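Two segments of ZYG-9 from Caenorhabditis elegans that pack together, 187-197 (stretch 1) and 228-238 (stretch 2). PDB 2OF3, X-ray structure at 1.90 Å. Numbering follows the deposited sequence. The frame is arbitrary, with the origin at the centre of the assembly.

Stretch 1, residues 187-197: CLLVIEYYITN
Stretch 2 (228-238) INVLVACFKFE

Both stretches are α-helical throughout, with phi near -60° and psi near -42° over most residues; Asn 197 (-94/-30), Phe 237 (-89/-37) and Glu 238 (-125/9) depart from this. Hydrogen bonds run i to i+4, such as Glu 192 N to Leu 188 O (2.8 Å) and Cys 234 N to Val 230 O (3.0 Å). The helices run almost parallel, 12° apart, with axes 8.9 Å apart at closest approach. Register is set by the CA atoms of Glu 192 and Val 230, 4.7 Å apart, and of Thr 196 and Ala 233, at 5.7 Å.

No direct hydrogen bond crosses the interface; reciprocal knobs fill it, burying 433 Å² over both sides. Buried Val 230 (chi1 t) sits among Leu 188, Ile 191, Glu 192 and Ile 195, its short, beta-branched side chain packing where the backbones are near: Val 230 CG2 lies 3.3 Å from Leu 188 O, and Val 230 CG1 3.9 Å from Ile 191 CG2. Ile 195 (m, t), also buried, points toward stretch 2 among Val 230, Ala 233, Cys 234 and Phe 237. Ile 195 CD1 reaches Cys 234 SG (3.8 Å) while Ile 195 CG2 meets CB of buried Ala 233 (3.8 Å), where a lone methyl takes little room.

Exposed Phe 237 (chi1 m, chi2 -91°) covers the C-terminal end, Phe 237 CE2 3.2 Å from Ile 195 O. Partly exposed Glu 192 (t, t, chi3 -13°) packs Glu 192 CB 3.9 Å from Val 230 CG2, while one water donates to Glu 192 OE2 (3.1 Å) and Asn 229 O (2.8 Å), bridging the helices.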

# COMPACT_ATOMS: atom_id res chain seq x y z
N CYS A 187 -7.71 -4.06 -5.19
CA CYS A 187 -6.64 -3.56 -6.05
C CYS A 187 -7.09 -3.12 -7.44
O CYS A 187 -6.69 -2.04 -7.87
CB CYS A 187 -5.47 -4.56 -6.07
SG CYS A 187 -4.68 -4.55 -4.42
N LEU A 188 -7.97 -3.89 -8.08
CA LEU A 188 -8.63 -3.47 -9.33
C LEU A 188 -9.40 -2.19 -9.20
O LEU A 188 -9.39 -1.34 -10.09
CB LEU A 188 -9.58 -4.57 -9.88
CG LEU A 188 -8.84 -5.80 -10.44
CD1 LEU A 188 -9.81 -6.98 -10.67
CD2 LEU A 188 -7.92 -5.45 -11.70
N LEU A 189 -10.12 -2.04 -8.09
CA LEU A 189 -10.90 -0.80 -7.82
C LEU A 189 -10.00 0.43 -7.74
O LEU A 189 -10.40 1.50 -8.19
CB LEU A 189 -11.73 -0.92 -6.51
CG LEU A 189 -12.86 -1.96 -6.60
CD1 LEU A 189 -13.50 -2.06 -5.25
CD2 LEU A 189 -13.93 -1.65 -7.69
N VAL A 190 -8.83 0.31 -7.14
CA VAL A 190 -7.87 1.43 -7.15
C VAL A 190 -7.40 1.77 -8.61
O VAL A 190 -7.44 2.94 -9.03
CB VAL A 190 -6.64 1.16 -6.23
CG1 VAL A 190 -5.69 2.40 -6.26
CG2 VAL A 190 -7.10 0.91 -4.77
N ILE A 191 -7.02 0.75 -9.38
CA ILE A 191 -6.71 0.96 -10.80
C ILE A 191 -7.87 1.60 -11.51
O ILE A 191 -7.67 2.54 -12.27
CB ILE A 191 -6.29 -0.35 -11.46
CG1 ILE A 191 -4.95 -0.86 -10.84
CG2 ILE A 191 -6.24 -0.18 -13.02
CD1 ILE A 191 -4.57 -2.36 -11.16
N GLU A 192 -9.11 1.14 -11.28
CA GLU A 192 -10.23 1.76 -11.93
C GLU A 192 -10.30 3.27 -11.59
O GLU A 192 -10.55 4.12 -12.44
CB GLU A 192 -11.53 1.05 -11.55
CG GLU A 192 -12.72 1.69 -12.23
CD GLU A 192 -14.06 1.30 -11.66
OE1 GLU A 192 -14.14 0.33 -10.87
OE2 GLU A 192 -15.04 1.98 -12.05
N TYR A 193 -10.08 3.62 -10.34
CA TYR A 193 -10.13 4.99 -9.92
C TYR A 193 -9.03 5.87 -10.56
O TYR A 193 -9.26 7.03 -10.91
CB TYR A 193 -10.06 4.96 -8.41
CG TYR A 193 -9.71 6.22 -7.68
CD1 TYR A 193 -10.63 7.28 -7.54
CD2 TYR A 193 -8.48 6.32 -7.05
CE1 TYR A 193 -10.28 8.45 -6.80
CE2 TYR A 193 -8.13 7.43 -6.33
CZ TYR A 193 -9.02 8.49 -6.20
OH TYR A 193 -8.58 9.58 -5.41
N TYR A 194 -7.82 5.32 -10.71
CA TYR A 194 -6.74 6.02 -11.41
C TYR A 194 -7.15 6.37 -12.85
O TYR A 194 -6.88 7.48 -13.37
CB TYR A 194 -5.50 5.13 -11.45
CG TYR A 194 -4.79 4.91 -10.12
CD1 TYR A 194 -5.06 5.68 -8.99
CD2 TYR A 194 -3.74 3.96 -10.04
CE1 TYR A 194 -4.34 5.46 -7.77
CE2 TYR A 194 -3.04 3.73 -8.85
CZ TYR A 194 -3.34 4.49 -7.73
OH TYR A 194 -2.60 4.24 -6.57
N ILE A 195 -7.78 5.42 -13.52
CA ILE A 195 -8.09 5.56 -14.95
C ILE A 195 -9.26 6.50 -15.14
O ILE A 195 -9.21 7.38 -16.00
CB ILE A 195 -8.41 4.24 -15.61
CG1 ILE A 195 -7.19 3.37 -15.64
CG2 ILE A 195 -8.80 4.51 -17.03
CD1 ILE A 195 -7.54 1.96 -15.82
N THR A 196 -10.30 6.32 -14.33
CA THR A 196 -11.40 7.27 -14.33
C THR A 196 -10.94 8.72 -14.08
O THR A 196 -11.49 9.66 -14.65
CB THR A 196 -12.49 6.83 -13.31
OG1 THR A 196 -13.11 5.64 -13.81
CG2 THR A 196 -13.56 7.87 -13.13
N ASN A 197 -9.96 8.92 -13.22
CA ASN A 197 -9.61 10.29 -12.85
C ASN A 197 -8.51 10.91 -13.66
O ASN A 197 -8.54 12.11 -13.83
CB ASN A 197 -9.32 10.42 -11.37
CG ASN A 197 -10.56 10.20 -10.53
OD1 ASN A 197 -10.77 9.10 -10.01
ND2 ASN A 197 -11.43 11.21 -10.47
N ILE A 228 -14.08 -5.90 -15.21
CA ILE A 228 -14.94 -5.35 -16.24
C ILE A 228 -14.90 -3.84 -16.15
O ILE A 228 -14.69 -3.18 -17.17
CB ILE A 228 -16.42 -5.85 -16.11
CG1 ILE A 228 -16.51 -7.31 -16.51
CG2 ILE A 228 -17.39 -4.96 -16.94
CD1 ILE A 228 -17.80 -7.99 -16.02
N ASN A 229 -15.08 -3.27 -14.95
CA ASN A 229 -15.08 -1.81 -14.86
C ASN A 229 -13.75 -1.08 -15.15
O ASN A 229 -13.76 0.04 -15.62
CB ASN A 229 -15.70 -1.34 -13.53
CG ASN A 229 -17.19 -1.55 -13.46
OD1 ASN A 229 -17.77 -1.62 -12.38
ND2 ASN A 229 -17.82 -1.63 -14.58
N VAL A 230 -12.63 -1.73 -14.92
CA VAL A 230 -11.34 -1.23 -15.38
C VAL A 230 -11.31 -1.12 -16.93
O VAL A 230 -10.93 -0.07 -17.48
CB VAL A 230 -10.11 -2.12 -14.84
CG1 VAL A 230 -8.77 -1.78 -15.57
CG2 VAL A 230 -9.91 -2.01 -13.27
N LEU A 231 -11.75 -2.15 -17.64
CA LEU A 231 -11.72 -2.16 -19.11
C LEU A 231 -12.66 -1.16 -19.73
O LEU A 231 -12.31 -0.51 -20.74
CB LEU A 231 -12.01 -3.57 -19.63
CG LEU A 231 -11.03 -4.65 -19.22
CD1 LEU A 231 -11.52 -5.95 -19.78
CD2 LEU A 231 -9.61 -4.38 -19.73
N VAL A 232 -13.83 -0.98 -19.13
CA VAL A 232 -14.79 0.09 -19.48
C VAL A 232 -14.24 1.50 -19.26
O VAL A 232 -14.50 2.42 -20.08
CB VAL A 232 -16.10 -0.05 -18.66
CG1 VAL A 232 -17.04 1.13 -18.88
CG2 VAL A 232 -16.81 -1.36 -18.98
N ALA A 233 -13.53 1.71 -18.14
CA ALA A 233 -12.88 3.00 -17.85
C ALA A 233 -11.81 3.30 -18.93
O ALA A 233 -11.69 4.44 -19.38
CB ALA A 233 -12.27 3.00 -16.45
N CYS A 234 -11.07 2.28 -19.34
CA CYS A 234 -10.08 2.38 -20.44
C CYS A 234 -10.77 2.72 -21.76
O CYS A 234 -10.40 3.65 -22.48
CB CYS A 234 -9.35 1.06 -20.60
SG CYS A 234 -8.12 0.63 -19.34
N PHE A 235 -11.82 1.97 -22.08
CA PHE A 235 -12.60 2.23 -23.26
C PHE A 235 -13.02 3.69 -23.34
O PHE A 235 -12.89 4.34 -24.37
CB PHE A 235 -13.82 1.28 -23.32
CG PHE A 235 -14.59 1.36 -24.62
CD1 PHE A 235 -14.23 0.57 -25.71
CD2 PHE A 235 -15.62 2.29 -24.76
CE1 PHE A 235 -14.91 0.69 -26.93
CE2 PHE A 235 -16.32 2.40 -25.97
CZ PHE A 235 -15.96 1.60 -27.06
N LYS A 236 -13.56 4.22 -22.25
CA LYS A 236 -13.99 5.60 -22.27
C LYS A 236 -12.93 6.58 -22.77
O LYS A 236 -13.27 7.60 -23.39
CB LYS A 236 -14.43 6.02 -20.89
CG LYS A 236 -15.20 7.31 -20.88
CD LYS A 236 -15.57 7.72 -19.47
CE LYS A 236 -16.47 8.97 -19.49
NZ LYS A 236 -16.78 9.47 -18.10
N PHE A 237 -11.66 6.31 -22.48
CA PHE A 237 -10.55 7.17 -22.93
C PHE A 237 -9.96 6.81 -24.30
O PHE A 237 -9.61 7.68 -25.07
CB PHE A 237 -9.44 7.26 -21.84
CG PHE A 237 -9.87 8.08 -20.66
CD1 PHE A 237 -9.61 9.46 -20.61
CD2 PHE A 237 -10.58 7.50 -19.61
CE1 PHE A 237 -10.05 10.25 -19.52
CE2 PHE A 237 -11.04 8.27 -18.52
CZ PHE A 237 -10.78 9.64 -18.47
N GLU A 238 -9.87 5.53 -24.63
CA GLU A 238 -9.14 5.12 -25.80
C GLU A 238 -10.00 4.29 -26.77
O GLU A 238 -9.46 3.74 -27.74
CB GLU A 238 -7.88 4.35 -25.36
CG GLU A 238 -8.19 3.00 -24.73
CD GLU A 238 -6.95 2.23 -24.33
OE1 GLU A 238 -5.87 2.58 -24.83
OE2 GLU A 238 -7.05 1.26 -23.52
O HOH W 1 -15.60 2.12 -15.08